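Local coordinates for CELL WALL surface anchor family protein (Streptococcus pneumoniae, PDB 3ZGH) that probably mediates pneumococcal adhesion to host cells by binding keratin 10 through this basic domain, which has a novel MSCRAMM fold, at residues 33-38 with 44-49; 78-83 with 148-153; 111-114 with 120-123; 127-132 with 136-141. All coordinates share one frame; numbering follows the deposited sequence.

Contact 1: residues 33-38 with 44-49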
loop_
_atom_site.group_PDB
_atom_site.type_symbol
_atom_site.label_atom_id
_atom_site.label_comp_id
_atom_site.label_asym_id
_atom_site.label_seq_id
_atom_site.Cartn_x
_atom_site.Cartn_y
_atom_site.Cartn_z
ATOM N N THR A 33 9.965 2.576 -0.689
ATOM C CA THR A 33 9.288 2.866 -1.956
ATOM C C THR A 33 9.735 1.804 -2.958
ATOM O O THR A 33 10.782 1.140 -2.767
ATOM C CB THR A 33 9.644 4.245 -2.545
ATOM O OG1 THR A 33 11.043 4.287 -2.892
ATOM C CG2 THR A 33 9.346 5.398 -1.564
ATOM N N GLY A 34 8.951 1.631 -4.012
ATOM C CA GLY A 34 9.345 0.716 -5.060
ATOM C C GLY A 34 8.559 1.074 -6.311
ATOM O O GLY A 34 7.764 2.043 -6.346
ATOM N N GLU A 35 8.747 0.282 -7.344
ATOM C CA GLU A 35 8.228 0.704 -8.613
ATOM C C GLU A 35 7.939 -0.523 -9.448
ATOM O O GLU A 35 8.645 -1.541 -9.341
ATOM C CB GLU A 35 9.316 1.562 -9.239
ATOM C CG GLU A 35 9.176 1.846 -10.657
ATOM C CD GLU A 35 10.332 2.689 -11.171
ATOM O OE1 GLU A 35 11.258 3.033 -10.392
ATOM O OE2 GLU A 35 10.273 3.045 -12.351
ATOM N N GLY A 36 6.894 -0.420 -10.259
ATOM C CA GLY A 36 6.569 -1.429 -11.243
ATOM C C GLY A 36 6.199 -0.751 -12.552
ATOM O O GLY A 36 6.555 0.405 -12.775
ATOM N N VAL A 37 5.501 -1.479 -13.424
ATOM C CA VAL A 37 5.177 -0.982 -14.748
ATOM C C VAL A 37 3.697 -1.182 -14.997
ATOM O O VAL A 37 3.171 -2.304 -14.890
ATOM C CB VAL A 37 6.008 -1.712 -15.836
ATOM C CG1 VAL A 37 5.521 -1.353 -17.259
ATOM C CG2 VAL A 37 7.491 -1.377 -15.671
ATOM N N ASP A 38 3.013 -0.098 -15.311
ATOM C CA ASP A 38 1.621 -0.201 -15.786
ATOM C C ASP A 38 1.656 -0.708 -17.228
ATOM O O ASP A 38 2.123 0.013 -18.103
ATOM C CB ASP A 38 0.937 1.166 -15.692
ATOM C CG ASP A 38 -0.484 1.173 -16.238
ATOM O OD1 ASP A 38 -0.728 0.661 -17.372
ATOM O OD2 ASP A 38 -1.367 1.703 -15.514
ATOM N N PRO A 44 5.856 3.988 -15.560
ATOM C CA PRO A 44 6.081 3.467 -14.208
ATOM C C PRO A 44 4.887 3.717 -13.311
ATOM O O PRO A 44 4.149 4.677 -13.512
ATOM C CB PRO A 44 7.271 4.290 -13.692
ATOM C CG PRO A 44 7.950 4.815 -14.936
ATOM C CD PRO A 44 6.811 5.048 -15.922
ATOM N N ILE A 45 4.725 2.869 -12.309
ATOM C CA ILE A 45 3.777 3.120 -11.232
ATOM C C ILE A 45 4.592 2.870 -9.974
ATOM O O ILE A 45 5.532 2.049 -10.006
ATOM C CB ILE A 45 2.532 2.212 -11.355
ATOM C CG1 ILE A 45 1.464 2.577 -10.307
ATOM C CG2 ILE A 45 2.896 0.727 -11.229
ATOM C CD1 ILE A 45 0.120 1.908 -10.609
ATOM N N TYR A 46 4.276 3.586 -8.898
ATOM C CA TYR A 46 5.082 3.544 -7.695
ATOM C C TYR A 46 4.255 3.175 -6.479
ATOM O O TYR A 46 3.007 3.334 -6.488
ATOM C CB TYR A 46 5.730 4.910 -7.451
ATOM C CG TYR A 46 6.528 5.405 -8.637
ATOM C CD1 TYR A 46 7.870 5.092 -8.759
ATOM C CD2 TYR A 46 5.924 6.169 -9.665
ATOM C CE1 TYR A 46 8.636 5.531 -9.851
ATOM C CE2 TYR A 46 6.682 6.605 -10.779
ATOM C CZ TYR A 46 8.051 6.288 -10.840
ATOM O OH TYR A 46 8.831 6.691 -11.904
ATOM N N TYR A 47 4.935 2.679 -5.437
ATOM C CA TYR A 47 4.301 2.627 -4.121
ATOM C C TYR A 47 5.207 3.240 -3.071
ATOM O O TYR A 47 6.445 3.387 -3.252
ATOM C CB TYR A 47 3.914 1.211 -3.691
ATOM C CG TYR A 47 5.100 0.372 -3.254
ATOM C CD1 TYR A 47 5.555 0.411 -1.931
ATOM C CD2 TYR A 47 5.796 -0.412 -4.168
ATOM C CE1 TYR A 47 6.670 -0.317 -1.544
ATOM C CE2 TYR A 47 6.893 -1.170 -3.783
ATOM C CZ TYR A 47 7.326 -1.106 -2.463
ATOM O OH TYR A 47 8.420 -1.839 -2.071
ATOM N N LYS A 48 4.557 3.635 -1.979
ATOM C CA LYS A 48 5.243 4.056 -0.784
ATOM C C LYS A 48 4.593 3.283 0.370
ATOM O O LYS A 48 3.364 3.133 0.414
ATOM C CB LYS A 48 5.099 5.552 -0.592
ATOM C CG LYS A 48 5.717 6.066 0.718
ATOM C CD LYS A 48 5.480 7.589 0.920
ATOM C CE LYS A 48 6.331 8.417 -0.033
ATOM N NZ LYS A 48 6.162 9.905 0.125
ATOM N N LEU A 49 5.420 2.780 1.284
ATOM C CA LEU A 49 4.915 2.156 2.489
ATOM C C LEU A 49 5.642 2.825 3.662
ATOM O O LEU A 49 6.894 2.746 3.772
ATOM C CB LEU A 49 5.184 0.654 2.481
ATOM C CG LEU A 49 4.654 -0.050 3.734
ATOM C CD1 LEU A 49 3.138 -0.231 3.672
ATOM C CD2 LEU A 49 5.354 -1.402 3.929
#
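Strands 33-38 and 44-49 run antiparallel, their short axes 4.4 Å apart at closest approach. Gly34 and Tyr47 form one hydrogen-bonded pair, with Gly34 N to Tyr47 O at 3.2 Å and Tyr47 N to Gly34 O at 3.0 Å. Gly36 and Ile45 form the second. There Gly36 N meets Ile45 O at 2.8 Å, and the bond is nearly straight (169°). The pairs Thr33-Lys48 and Glu35-Tyr46 are non-hydrogen-bonded. The two strands are the arms of a beta hairpin, and 28-38 is the outermost strand on this side of the antiparallel sheet.

Gly34 and Gly36 pair with Tyr47 and Ile45, whose side chains share one face. With no side chain on Gly34, the Tyr47 ring lies close over its backbone, CE2 3.3 Å from Gly34 CA. Its CG sits between the backbone N and the carbonyl carbon (chi1 75°), which turns the ring over the neighbouring strand. Gly34 N then lies above one ring face, toward the rim. Phe187 meets this tyrosine edge-to-face.

On the other face Glu35 runs extended beside the Tyr46 ring. Glu35 CD is 3.6 Å from Tyr46 CE1, and carboxylate and ring planes are 45° apart. Glu35 OE2 also touches Pro44 CB at 3.5 Å.

Contact 2: residues 78-83 with 148-153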
loop_
_atom_site.group_PDB
_atom_site.type_symbol
_atom_site.label_atom_id
_atom_site.label_comp_id
_atom_site.label_asym_id
_atom_site.label_seq_id
_atom_site.Cartn_x
_atom_site.Cartn_y
_atom_site.Cartn_z
ATOM N N SER A 78 -0.600 11.572 -19.749
ATOM C CA SER A 78 -1.571 12.487 -20.316
ATOM C C SER A 78 -2.557 11.732 -21.214
ATOM O O SER A 78 -3.658 12.200 -21.447
ATOM C CB SER A 78 -0.867 13.616 -21.090
ATOM O OG SER A 78 -0.025 13.092 -22.107
ATOM N N SER A 79 -2.173 10.560 -21.704
ATOM C CA SER A 79 -3.074 9.809 -22.561
ATOM C C SER A 79 -3.951 8.808 -21.768
ATOM O O SER A 79 -4.727 8.047 -22.354
ATOM C CB SER A 79 -2.288 9.095 -23.666
ATOM O OG SER A 79 -1.710 7.899 -23.199
ATOM N N MET A 80 -3.837 8.821 -20.443
ATOM C CA MET A 80 -4.640 7.918 -19.623
ATOM C C MET A 80 -6.096 8.319 -19.732
ATOM O O MET A 80 -6.441 9.484 -19.619
ATOM C CB MET A 80 -4.188 7.940 -18.152
ATOM C CG MET A 80 -4.951 6.955 -17.266
ATOM S SD MET A 80 -4.322 6.999 -15.604
ATOM C CE MET A 80 -2.747 6.158 -15.729
ATOM N N ARG A 81 -6.965 7.368 -20.035
ATOM C CA ARG A 81 -8.389 7.678 -20.079
ATOM C C ARG A 81 -8.959 7.946 -18.667
ATOM O O ARG A 81 -8.550 7.312 -17.678
ATOM C CB ARG A 81 -9.147 6.585 -20.838
ATOM C CG ARG A 81 -9.382 5.275 -20.105
ATOM C CD ARG A 81 -10.148 4.252 -20.991
ATOM N NE ARG A 81 -11.238 3.582 -20.262
ATOM C CZ ARG A 81 -11.140 2.399 -19.652
ATOM N NH1 ARG A 81 -10.004 1.711 -19.668
ATOM N NH2 ARG A 81 -12.194 1.890 -19.018
ATOM N N PRO A 82 -9.877 8.925 -18.557
ATOM C CA PRO A 82 -10.352 9.309 -17.220
ATOM C C PRO A 82 -11.001 8.152 -16.471
ATOM O O PRO A 82 -10.918 8.136 -15.244
ATOM C CB PRO A 82 -11.421 10.375 -17.498
ATOM C CG PRO A 82 -11.169 10.865 -18.889
ATOM C CD PRO A 82 -10.459 9.749 -19.632
ATOM N N GLY A 83 -11.681 7.239 -17.175
ATOM C CA GLY A 83 -12.355 6.129 -16.522
ATOM C C GLY A 83 -11.536 4.854 -16.342
ATOM O O GLY A 83 -12.070 3.867 -15.814
ATOM N N PHE A 148 -8.334 11.008 -11.365
ATOM C CA PHE A 148 -7.574 11.320 -10.144
ATOM C C PHE A 148 -6.057 11.078 -10.344
ATOM O O PHE A 148 -5.214 11.894 -9.922
ATOM C CB PHE A 148 -8.071 10.486 -8.950
ATOM C CG PHE A 148 -9.371 10.990 -8.322
ATOM C CD1 PHE A 148 -9.687 12.343 -8.296
ATOM C CD2 PHE A 148 -10.257 10.091 -7.726
ATOM C CE1 PHE A 148 -10.857 12.783 -7.684
ATOM C CE2 PHE A 148 -11.422 10.526 -7.130
ATOM C CZ PHE A 148 -11.731 11.875 -7.110
ATOM N N ALA A 149 -5.707 9.948 -10.956
ATOM C CA ALA A 149 -4.295 9.595 -11.176
ATOM C C ALA A 149 -3.599 10.732 -11.921
ATOM O O ALA A 149 -2.457 11.080 -11.632
ATOM C CB ALA A 149 -4.205 8.298 -11.971
ATOM N N LYS A 150 -4.319 11.339 -12.858
ATOM C CA LYS A 150 -3.751 12.362 -13.722
ATOM C C LYS A 150 -3.569 13.703 -13.012
ATOM O O LYS A 150 -2.880 14.594 -13.529
ATOM C CB LYS A 150 -4.619 12.546 -14.962
ATOM C CG LYS A 150 -4.607 11.357 -15.897
ATOM C CD LYS A 150 -5.775 11.423 -16.899
ATOM C CE LYS A 150 -5.401 12.225 -18.118
ATOM N NZ LYS A 150 -6.499 12.209 -19.136
ATOM N N LYS A 151 -4.183 13.851 -11.843
ATOM C CA LYS A 151 -3.952 15.016 -11.007
ATOM C C LYS A 151 -2.774 14.779 -10.049
ATOM O O LYS A 151 -2.457 15.641 -9.240
ATOM C CB LYS A 151 -5.203 15.362 -10.184
ATOM C CG LYS A 151 -6.432 15.884 -11.024
ATOM C CD LYS A 151 -7.621 16.155 -10.102
ATOM C CE LYS A 151 -8.915 16.483 -10.863
ATOM N NZ LYS A 151 -8.872 17.813 -11.533
ATOM N N GLY A 152 -2.136 13.618 -10.115
ATOM C CA GLY A 152 -1.029 13.343 -9.196
ATOM C C GLY A 152 -1.525 12.744 -7.886
ATOM O O GLY A 152 -0.800 12.749 -6.899
ATOM N N TYR A 153 -2.767 12.244 -7.866
ATOM C CA TYR A 153 -3.306 11.671 -6.634
ATOM C C TYR A 153 -2.844 10.228 -6.440
ATOM O O TYR A 153 -2.441 9.550 -7.399
ATOM C CB TYR A 153 -4.830 11.718 -6.599
ATOM C CG TYR A 153 -5.424 13.120 -6.554
ATOM C CD1 TYR A 153 -4.613 14.241 -6.420
ATOM C CD2 TYR A 153 -6.798 13.312 -6.629
ATOM C CE1 TYR A 153 -5.157 15.534 -6.373
ATOM C CE2 TYR A 153 -7.365 14.603 -6.575
ATOM C CZ TYR A 153 -6.529 15.708 -6.456
ATOM O OH TYR A 153 -7.042 16.988 -6.400
#
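Lys150 reaches from the end of helix 146-149 to the loop 78-83 and makes the one hydrogen bond between the two segments. Its NZ donates to Met80 O at 2.8 Å. The C=O...N angle is 164°, so the ammonium meets the carbonyl almost head-on. Ser78 O is farther from Lys150 NZ, at 3.7 Å. The lysine chain bends at chi3 (87°), which brings its amine round to the Met80 carbonyl.

The apolar contacts lie beside this bond. Lys150 CD packs against Met80 CB at 4.0 Å. The Met80 chain reaches over to Ala149, where SD and the Ala149 methyl CB are 3.9 Å apart. Tyr66 touches both Met80 and Ala149, and Tyr41 also packs on Met80.

Backbone bonds fix the turn that carries the lysine. Phe148 O accepts from Lys151 N at 2.9 Å and from Tyr153 N at 3.2 Å. The Tyr153 bond and that from Gly152 N to Ala149 O, with the positive phi of Gly152, make a Schellman motif at the helix end. The contact is small and joins pieces distant in sequence. Within the two segments the ammonium is matched by a carbonyl dipole, which ties the loop to the helix end through its backbone.

Contact 3: residues 111-114 with 120-123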
loop_
_atom_site.group_PDB
_atom_site.type_symbol
_atom_site.label_atom_id
_atom_site.label_comp_id
_atom_site.label_asym_id
_atom_site.label_seq_id
_atom_site.Cartn_x
_atom_site.Cartn_y
_atom_site.Cartn_z
ATOM N N ASN A 111 -9.356 3.325 3.545
ATOM C CA ASN A 111 -8.972 3.594 2.143
ATOM C C ASN A 111 -9.345 5.020 1.787
ATOM O O ASN A 111 -10.437 5.490 2.158
ATOM C CB ASN A 111 -9.734 2.664 1.199
ATOM C CG ASN A 111 -9.384 1.224 1.400
ATOM O OD1 ASN A 111 -8.256 0.827 1.168
ATOM N ND2 ASN A 111 -10.355 0.421 1.800
ATOM N N TYR A 112 -8.480 5.703 1.065
ATOM C CA TYR A 112 -8.730 7.087 0.714
ATOM C C TYR A 112 -7.864 7.519 -0.446
ATOM O O TYR A 112 -6.895 6.846 -0.774
ATOM C CB TYR A 112 -8.565 8.032 1.921
ATOM C CG TYR A 112 -7.341 7.878 2.772
ATOM C CD1 TYR A 112 -6.308 8.811 2.700
ATOM C CD2 TYR A 112 -7.227 6.836 3.693
ATOM C CE1 TYR A 112 -5.137 8.686 3.513
ATOM C CE2 TYR A 112 -6.067 6.707 4.508
ATOM C CZ TYR A 112 -5.031 7.642 4.402
ATOM O OH TYR A 112 -3.893 7.555 5.188
ATOM N N ILE A 113 -8.262 8.609 -1.107
ATOM C CA ILE A 113 -7.461 9.209 -2.145
ATOM C C ILE A 113 -6.647 10.314 -1.484
ATOM O O ILE A 113 -7.191 11.100 -0.680
ATOM C CB ILE A 113 -8.343 9.802 -3.254
ATOM C CG1 ILE A 113 -9.175 8.693 -3.919
ATOM C CG2 ILE A 113 -7.492 10.546 -4.298
ATOM C CD1 ILE A 113 -8.330 7.695 -4.697
ATOM N N THR A 114 -5.354 10.374 -1.806
ATOM C CA THR A 114 -4.491 11.431 -1.307
ATOM C C THR A 114 -3.973 12.271 -2.443
ATOM O O THR A 114 -3.806 11.782 -3.569
ATOM C CB THR A 114 -3.261 10.885 -0.545
ATOM O OG1 THR A 114 -2.661 9.838 -1.316
ATOM C CG2 THR A 114 -3.673 10.342 0.831
ATOM N N GLN A 120 -5.281 13.967 2.537
ATOM C CA GLN A 120 -6.515 13.284 2.156
ATOM C C GLN A 120 -7.427 14.161 1.293
ATOM O O GLN A 120 -7.673 15.315 1.609
ATOM C CB GLN A 120 -7.288 12.768 3.375
ATOM C CG GLN A 120 -8.566 12.048 2.972
ATOM C CD GLN A 120 -9.433 11.629 4.152
ATOM O OE1 GLN A 120 -10.649 11.904 4.178
ATOM N NE2 GLN A 120 -8.824 10.941 5.120
ATOM N N VAL A 121 -7.923 13.585 0.198
ATOM C CA VAL A 121 -8.842 14.259 -0.705
ATOM C C VAL A 121 -10.269 13.789 -0.447
ATOM O O VAL A 121 -11.185 14.587 -0.416
ATOM C CB VAL A 121 -8.518 13.945 -2.194
ATOM C CG1 VAL A 121 -9.679 14.374 -3.103
ATOM C CG2 VAL A 121 -7.230 14.617 -2.620
ATOM N N LEU A 122 -10.464 12.479 -0.327
ATOM C CA LEU A 122 -11.773 11.945 0.023
ATOM C C LEU A 122 -11.555 10.571 0.593
ATOM O O LEU A 122 -10.486 9.978 0.400
ATOM C CB LEU A 122 -12.714 11.889 -1.195
ATOM C CG LEU A 122 -12.344 10.984 -2.379
ATOM C CD1 LEU A 122 -12.617 9.521 -2.108
ATOM C CD2 LEU A 122 -13.104 11.403 -3.614
ATOM N N SER A 123 -12.542 10.039 1.296
ATOM C CA SER A 123 -12.367 8.727 1.882
ATOM C C SER A 123 -13.332 7.730 1.309
ATOM O O SER A 123 -14.445 8.078 0.970
ATOM C CB SER A 123 -12.531 8.801 3.411
ATOM O OG SER A 123 -13.725 9.464 3.724
#
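Ile113 holds strand 120-123 through both its backbone polar atoms. Ile113 N donates to Leu122 O at 3.0 Å, and Ile113 O accepts from Val121 N at 2.7 Å. The second bond is the straighter, with an N-H...O angle of 170°. Two successive residues, Val121 and Leu122, thus face one isoleucine. This is a classic beta bulge, set in the hairpin of strands 109-114 and 120-131. The register shifts by one, so Thr114 pairs with Gln120 while Tyr112 pairs with Ser123.

Asn111 and Thr114 take their polar partners outside the two segments. Asn111 OD1 bonds to Ser157 OG, and its ND2 to Asn125 O and Ser127 OG. Thr114 OG1 bonds to Thr156 OG1.

Gln120 does not use its amide on a backbone atom across the contact. Its extended chain crosses Tyr112 at about a right angle and sets NE2 over one ring face, 4.1 Å from Tyr112 CD1. Ring and amide planes are 44° apart. On the other side Ile113 sends one branch to each bulge residue. Ile113 CG2 meets Val121 CB at 4.1 Å. Ile113 CG1 meets Leu122 CD1 at 4.0 Å, the two side chains lying alongside each other.

Contact 4: residues 127-132 with 136-141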
loop_
_atom_site.group_PDB
_atom_site.type_symbol
_atom_site.label_atom_id
_atom_site.label_comp_id
_atom_site.label_asym_id
_atom_site.label_seq_id
_atom_site.Cartn_x
_atom_site.Cartn_y
_atom_site.Cartn_z
ATOM N N SER A 127 -11.931 -1.395 4.668
ATOM C CA SER A 127 -11.912 -2.817 4.346
ATOM C C SER A 127 -11.596 -3.654 5.567
ATOM O O SER A 127 -10.986 -3.167 6.526
ATOM C CB SER A 127 -10.839 -3.093 3.297
ATOM O OG SER A 127 -11.030 -2.272 2.154
ATOM N N THR A 128 -11.953 -4.931 5.511
ATOM C CA THR A 128 -11.667 -5.856 6.602
ATOM C C THR A 128 -10.564 -6.827 6.173
ATOM O O THR A 128 -10.613 -7.407 5.098
ATOM C CB THR A 128 -12.947 -6.634 7.004
ATOM O OG1 THR A 128 -13.942 -5.705 7.460
ATOM C CG2 THR A 128 -12.645 -7.658 8.101
ATOM N N MET A 129 -9.530 -6.966 6.989
ATOM C CA MET A 129 -8.489 -7.952 6.706
ATOM C C MET A 129 -8.956 -9.355 7.046
ATOM O O MET A 129 -9.631 -9.567 8.049
ATOM C CB MET A 129 -7.240 -7.645 7.500
ATOM C CG MET A 129 -6.498 -6.452 6.989
ATOM S SD MET A 129 -4.783 -6.848 6.695
ATOM C CE MET A 129 -4.089 -5.199 6.881
ATOM N N THR A 130 -8.586 -10.312 6.209
ATOM C CA THR A 130 -8.856 -11.720 6.493
ATOM C C THR A 130 -7.585 -12.500 6.203
ATOM O O THR A 130 -6.713 -12.036 5.482
ATOM C CB THR A 130 -9.988 -12.307 5.595
ATOM O OG1 THR A 130 -9.634 -12.162 4.215
ATOM C CG2 THR A 130 -11.313 -11.608 5.844
ATOM N N THR A 131 -7.474 -13.690 6.770
ATOM C CA THR A 131 -6.411 -14.586 6.360
ATOM C C THR A 131 -6.925 -15.274 5.094
ATOM O O THR A 131 -8.062 -15.015 4.697
ATOM C CB THR A 131 -6.092 -15.557 7.480
ATOM O OG1 THR A 131 -7.209 -16.437 7.689
ATOM C CG2 THR A 131 -5.773 -14.791 8.776
ATOM N N GLN A 132 -6.133 -16.110 4.423
ATOM C CA GLN A 132 -4.750 -16.412 4.763
ATOM C C GLN A 132 -3.931 -16.092 3.494
ATOM O O GLN A 132 -4.273 -15.108 2.834
ATOM C CB GLN A 132 -4.628 -17.867 5.215
ATOM C CG GLN A 132 -5.599 -18.331 6.293
ATOM C CD GLN A 132 -5.240 -19.701 6.816
ATOM O OE1 GLN A 132 -4.150 -19.899 7.355
ATOM N NE2 GLN A 132 -6.142 -20.657 6.655
ATOM N N TYR A 136 -2.256 -12.200 5.483
ATOM C CA TYR A 136 -3.516 -11.475 5.374
ATOM C C TYR A 136 -3.674 -10.827 3.991
ATOM O O TYR A 136 -2.677 -10.435 3.347
ATOM C CB TYR A 136 -3.563 -10.354 6.434
ATOM C CG TYR A 136 -3.530 -10.822 7.868
ATOM C CD1 TYR A 136 -4.708 -11.029 8.580
ATOM C CD2 TYR A 136 -2.331 -11.065 8.505
ATOM C CE1 TYR A 136 -4.697 -11.483 9.885
ATOM C CE2 TYR A 136 -2.299 -11.512 9.833
ATOM C CZ TYR A 136 -3.488 -11.720 10.510
ATOM O OH TYR A 136 -3.471 -12.156 11.820
ATOM N N THR A 137 -4.921 -10.676 3.557
ATOM C CA THR A 137 -5.253 -9.721 2.495
ATOM C C THR A 137 -6.476 -8.953 2.959
ATOM O O THR A 137 -7.003 -9.213 4.036
ATOM C CB THR A 137 -5.623 -10.409 1.161
ATOM O OG1 THR A 137 -4.838 -11.588 0.981
ATOM C CG2 THR A 137 -5.386 -9.478 -0.019
ATOM N N TRP A 138 -6.947 -8.014 2.152
ATOM C CA TRP A 138 -8.213 -7.384 2.446
ATOM C C TRP A 138 -9.107 -7.295 1.213
ATOM O O TRP A 138 -8.635 -7.409 0.079
ATOM C CB TRP A 138 -8.000 -6.025 3.110
ATOM C CG TRP A 138 -7.320 -4.941 2.277
ATOM C CD1 TRP A 138 -7.925 -4.051 1.423
ATOM C CD2 TRP A 138 -5.924 -4.607 2.267
ATOM N NE1 TRP A 138 -6.986 -3.187 0.893
ATOM C CE2 TRP A 138 -5.751 -3.519 1.398
ATOM C CE3 TRP A 138 -4.799 -5.133 2.926
ATOM C CZ2 TRP A 138 -4.506 -2.949 1.152
ATOM C CZ3 TRP A 138 -3.569 -4.570 2.687
ATOM C CH2 TRP A 138 -3.424 -3.487 1.815
ATOM N N GLY A 139 -10.407 -7.138 1.463
ATOM C CA GLY A 139 -11.413 -7.055 0.413
ATOM C C GLY A 139 -12.199 -5.749 0.474
ATOM O O GLY A 139 -11.825 -4.820 1.193
ATOM N N ASN A 140 -13.295 -5.670 -0.276
ATOM C CA ASN A 140 -13.930 -4.381 -0.509
ATOM C C ASN A 140 -12.822 -3.389 -0.867
ATOM O O ASN A 140 -12.753 -2.286 -0.307
ATOM C CB ASN A 140 -14.694 -3.906 0.735
ATOM C CG ASN A 140 -16.054 -4.591 0.895
ATOM O OD1 ASN A 140 -16.679 -5.001 -0.086
ATOM N ND2 ASN A 140 -16.520 -4.699 2.138
ATOM N N GLY A 141 -11.946 -3.803 -1.787
ATOM C CA GLY A 141 -10.755 -3.022 -2.117
ATOM C C GLY A 141 -11.147 -1.788 -2.910
ATOM O O GLY A 141 -12.018 -1.838 -3.794
HETATM O O HOH W 1 -14.060 -5.735 3.632
#
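Met129 and Trp138 pair across the hairpin of strands 129-131 and 136-138, and their side chains share one face of the sheet. This is the tightly packed part. The two chains lie side by side, with Met129 CE 4.0 Å from Trp138 CE3. Met129 bends at chi2 (-127°), and its sulfur lies between two aromatic residues. SD is 3.7 Å from Tyr136 CB. It makes oblique Met-aromatic contacts with both rings, at 5.2 Å from the Tyr136 ring centroid and 5.4 Å from the centroid of the Trp138 six-membered ring. Trp159 and Val109 pack on both Met129 and Trp138. The buried Ser127 belongs here too. Its CB is 3.6 Å from Trp138 CD1, and its hydroxyl accepts from Asn111 ND2.

The backbone is closed by the Thr130-Thr137 pair. Thr130 N meets Thr137 O at 2.9 Å, and Thr137 N meets Thr130 O at 3.0 Å.

The rest is looser. Thr131 is exposed, and its CG2 brushes Tyr136 CE1. Beyond the Met129-Trp138 pair, at Thr128 and Gly139, a water stands between the backbones. It accepts from Thr128 N at 2.9 Å. The chemistry is thus divided: sulfur and aromatic packing hold the face shared by Met129 and Trp138, while the water held by Thr128 N gives only a weak link to Gly139 O on the facing backbone.

How the contacts relate
Contacts 1, 3 and 4 are hairpins of the same antiparallel sheet. Contact 1 includes one outermost strand, contact 4 the other, and their centres are about 21 Å apart. All four are only partly buried. Contact 1 lies nearest the chain's centre, about 10 Å between centres, against 13 Å for contacts 3 and 4 and 19 Å for contact 2. Contacts 3 and 4 share strand 120-131 and touch through Asn111 and Ser127. Contact 2 joins a loop to a helix end and touches contact 3, with Phe148 CZ 3.8 Å from Leu122 CD2. The hairpins depend on paired backbone bonds, regular in contact 1 and bulged in contact 3. Contact 4 adds sulfur-aromatic packing, whereas contact 2 relies on a lysine side chain.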